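Long-range contact in probable adhesion protein (Pseudomonas aeruginosa PAO1, PDB 6R44), which probably serves as the periplasmic solute-binding protein of a metal-uptake system, capturing divalent transition-metal ions: residues V173-G178 / V222-I227. Residues are numbered along the deposited sequence; the frame is centred on the assembly and turned at random.
With NI (nickel (II) ion), chain C.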
ATOM      1  N   VAL A 173      17.020   7.889   3.770  1.00 29.34           N
ATOM      2  CA  VAL A 173      16.370   6.917   2.927  1.00 28.44           C
ATOM      3  C   VAL A 173      15.731   7.548   1.683  1.00 30.40           C
ATOM      4  O   VAL A 173      15.064   8.576   1.778  1.00 30.00           O
ATOM      5  CB  VAL A 173      15.324   6.227   3.856  1.00 32.59           C
ATOM      6  CG1 VAL A 173      14.072   5.761   3.124  1.00 31.70           C
ATOM      7  CG2 VAL A 173      15.966   5.111   4.670  1.00 32.37           C
ATOM      8  N   ALA A 174      15.898   6.901   0.532  1.00 25.24           N
ATOM      9  CA  ALA A 174      15.244   7.296  -0.702  1.00 24.77           C
ATOM     10  C   ALA A 174      14.423   6.112  -1.228  1.00 28.90           C
ATOM     11  O   ALA A 174      14.701   4.957  -0.888  1.00 27.95           O
ATOM     12  CB  ALA A 174      16.259   7.757  -1.751  1.00 25.76           C
ATOM     13  N   THR A 175      13.356   6.399  -1.984  1.00 24.83           N
ATOM     14  CA  THR A 175      12.527   5.343  -2.582  1.00 23.41           C
ATOM     15  C   THR A 175      12.321   5.656  -4.069  1.00 26.16           C
ATOM     16  O   THR A 175      12.385   6.825  -4.457  1.00 26.10           O
ATOM     17  CB  THR A 175      11.196   5.138  -1.825  1.00 28.03           C
ATOM     18  OG1 THR A 175      10.323   6.230  -2.093  1.00 29.87           O
ATOM     19  CG2 THR A 175      11.376   4.951  -0.295  1.00 28.39           C
ATOM     20  N   ILE A 176      12.085   4.626  -4.900  1.00 23.31           N
ATOM     21  CA  ILE A 176      11.805   4.836  -6.332  1.00 22.90           C
ATOM     22  C   ILE A 176      10.359   5.353  -6.455  1.00 25.75           C
ATOM     23  O   ILE A 176      10.141   6.437  -6.971  1.00 26.06           O
ATOM     24  CB  ILE A 176      12.046   3.553  -7.196  1.00 25.62           C
ATOM     25  CG1 ILE A 176      13.521   3.007  -7.103  1.00 25.94           C
ATOM     26  CG2 ILE A 176      11.625   3.819  -8.670  1.00 25.66           C
ATOM     27  CD1 ILE A 176      14.637   3.886  -7.780  1.00 29.09           C
ATOM     28  N   HIS A 177       9.395   4.578  -5.950  1.00 23.10           N
ATOM     29  CA  HIS A 177       7.961   4.895  -5.936  1.00 22.78           C
ATOM     30  C   HIS A 177       7.696   5.617  -4.632  1.00 26.19           C
ATOM     31  O   HIS A 177       8.294   5.249  -3.619  1.00 25.32           O
ATOM     32  CB  HIS A 177       7.156   3.571  -5.931  1.00 22.31           C
ATOM     33  CG  HIS A 177       5.727   3.691  -6.372  1.00 24.61           C
ATOM     34  ND1 HIS A 177       5.376   3.513  -7.689  1.00 26.40           N
ATOM     35  CD2 HIS A 177       4.594   3.859  -5.639  1.00 24.77           C
ATOM     36  CE1 HIS A 177       4.059   3.649  -7.733  1.00 24.89           C
ATOM     37  NE2 HIS A 177       3.541   3.806  -6.517  1.00 24.21           N
ATOM     38  N   GLY A 178       6.768   6.567  -4.630  1.00 24.37           N
ATOM     39  CA  GLY A 178       6.413   7.296  -3.411  1.00 24.89           C
ATOM     40  C   GLY A 178       5.404   6.546  -2.570  1.00 31.63           C
ATOM     41  O   GLY A 178       4.416   7.123  -2.125  1.00 33.54           O
ATOM     42  N   VAL A 222      20.420   4.640   1.816  1.00 29.27           N
ATOM     43  CA  VAL A 222      19.723   3.496   1.221  1.00 28.09           C
ATOM     44  C   VAL A 222      18.645   3.916   0.225  1.00 29.52           C
ATOM     45  O   VAL A 222      18.073   5.003   0.309  1.00 28.21           O
ATOM     46  CB  VAL A 222      19.181   2.412   2.223  1.00 31.52           C
ATOM     47  CG1 VAL A 222      20.126   2.157   3.385  1.00 31.75           C
ATOM     48  CG2 VAL A 222      17.777   2.701   2.717  1.00 30.94           C
ATOM     49  N   ILE A 223      18.392   3.023  -0.735  1.00 26.32           N
ATOM     50  CA  ILE A 223      17.307   3.165  -1.682  1.00 26.70           C
ATOM     51  C   ILE A 223      16.446   1.918  -1.612  1.00 27.62           C
ATOM     52  O   ILE A 223      16.960   0.787  -1.655  1.00 25.72           O
ATOM     53  CB  ILE A 223      17.683   3.600  -3.134  1.00 31.26           C
ATOM     54  CG1 ILE A 223      16.478   3.562  -4.078  1.00 31.79           C
ATOM     55  CG2 ILE A 223      18.831   2.791  -3.704  1.00 35.41           C
ATOM     56  CD1 ILE A 223      15.913   4.895  -4.394  1.00 48.04           C
ATOM     57  N   PHE A 224      15.139   2.141  -1.448  1.00 22.46           N
ATOM     58  CA  PHE A 224      14.124   1.100  -1.472  1.00 21.00           C
ATOM     59  C   PHE A 224      13.505   1.117  -2.847  1.00 25.07           C
ATOM     60  O   PHE A 224      12.790   2.066  -3.203  1.00 23.54           O
ATOM     61  CB  PHE A 224      13.060   1.288  -0.382  1.00 21.53           C
ATOM     62  CG  PHE A 224      13.584   1.121   1.013  1.00 23.78           C
ATOM     63  CD1 PHE A 224      13.986  -0.126   1.475  1.00 25.12           C
ATOM     64  CD2 PHE A 224      13.654   2.208   1.882  1.00 27.47           C
ATOM     65  CE1 PHE A 224      14.466  -0.285   2.778  1.00 27.78           C
ATOM     66  CE2 PHE A 224      14.118   2.048   3.191  1.00 30.06           C
ATOM     67  CZ  PHE A 224      14.548   0.813   3.622  1.00 27.92           C
ATOM     68  N   SER A 225      13.834   0.092  -3.646  1.00 22.74           N
ATOM     69  CA  SER A 225      13.312  -0.061  -4.999  1.00 22.68           C
ATOM     70  C   SER A 225      12.068  -0.953  -4.988  1.00 27.85           C
ATOM     71  O   SER A 225      11.672  -1.453  -3.935  1.00 26.48           O
ATOM     72  CB  SER A 225      14.386  -0.589  -5.943  1.00 25.61           C
ATOM     73  OG  SER A 225      14.768  -1.899  -5.565  1.00 29.27           O
ATOM     74  N   GLU A 226      11.425  -1.101  -6.142  1.00 25.40           N
ATOM     75  CA  GLU A 226      10.191  -1.869  -6.287  1.00 25.93           C
ATOM     76  C   GLU A 226      10.411  -3.359  -6.599  1.00 30.97           C
ATOM     77  O   GLU A 226      11.158  -3.695  -7.513  1.00 30.66           O
ATOM     78  CB  GLU A 226       9.327  -1.202  -7.388  1.00 27.63           C
ATOM     79  CG  GLU A 226       8.706   0.127  -6.976  1.00 33.74           C
ATOM     80  CD  GLU A 226       7.767  -0.022  -5.795  1.00 42.81           C
ATOM     81  OE1 GLU A 226       6.645  -0.537  -5.985  1.00 31.93           O
ATOM     82  OE2 GLU A 226       8.169   0.340  -4.669  1.00 36.71           O
ATOM     83  N   ILE A 227       9.740  -4.251  -5.869  1.00 29.03           N
ATOM     84  CA  ILE A 227       9.783  -5.689  -6.154  1.00 30.37           C
ATOM     85  C   ILE A 227       8.739  -5.977  -7.256  1.00 30.51           C
ATOM     86  O   ILE A 227       9.022  -6.724  -8.178  1.00 30.46           O
ATOM     87  CB  ILE A 227       9.482  -6.522  -4.843  1.00 35.09           C
ATOM     88  CG1 ILE A 227      10.755  -6.744  -4.009  1.00 36.40           C
ATOM     89  CG2 ILE A 227       8.818  -7.880  -5.135  1.00 36.81           C
ATOM     90  CD1 ILE A 227      10.535  -6.982  -2.503  1.00 40.69           C
TER
HETATM   91 NI    NI C 401       1.483   3.562  -6.125  1.00 24.29          NI
HETATM   92  O   HOH W   1      10.231   2.056  -4.503  1.00 22.51           O
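Phe224 turns the edge of its ring to Val173, whose CG1 sits in the ring plane 3.7 Å from CE2, while CG2 of Thr175 reaches the same edge further along. Phe224 CG is anti to its carbonyl carbon (chi1 -67°), which swings the ring back beside Val173; Val272 and Ala275 of helix 260-278 pack against it. On the other face of the sheet Ile176 runs its CG1 along Ser225, 3.7 Å from the CA, and brings CD1 to within 3.8 Å of Ile223 CD1, against helix 234-241. Between them strands 173-175 and 222-226 pair in parallel at the centre of a four-stranded sheet. Ala174 N gives a hydrogen bond to Val222 O and its O accepts one from Phe224 N, each 2.9 Å; Ile176 N adds a longer one to Phe224 O. Past the last bridge the strands part, and a water fills in, accepting from His177 N and donating to Phe224 O and to Glu226 OE2 (2.7 Å), an oxygen also hydrogen-bonded to Tyr180 OH. His177 NE2 ligates the nickel ion at 2.1 Å, alongside five other histidines. Greasy on both faces and water-bridged at its end, the strand pair probably helps position His177 for the metal.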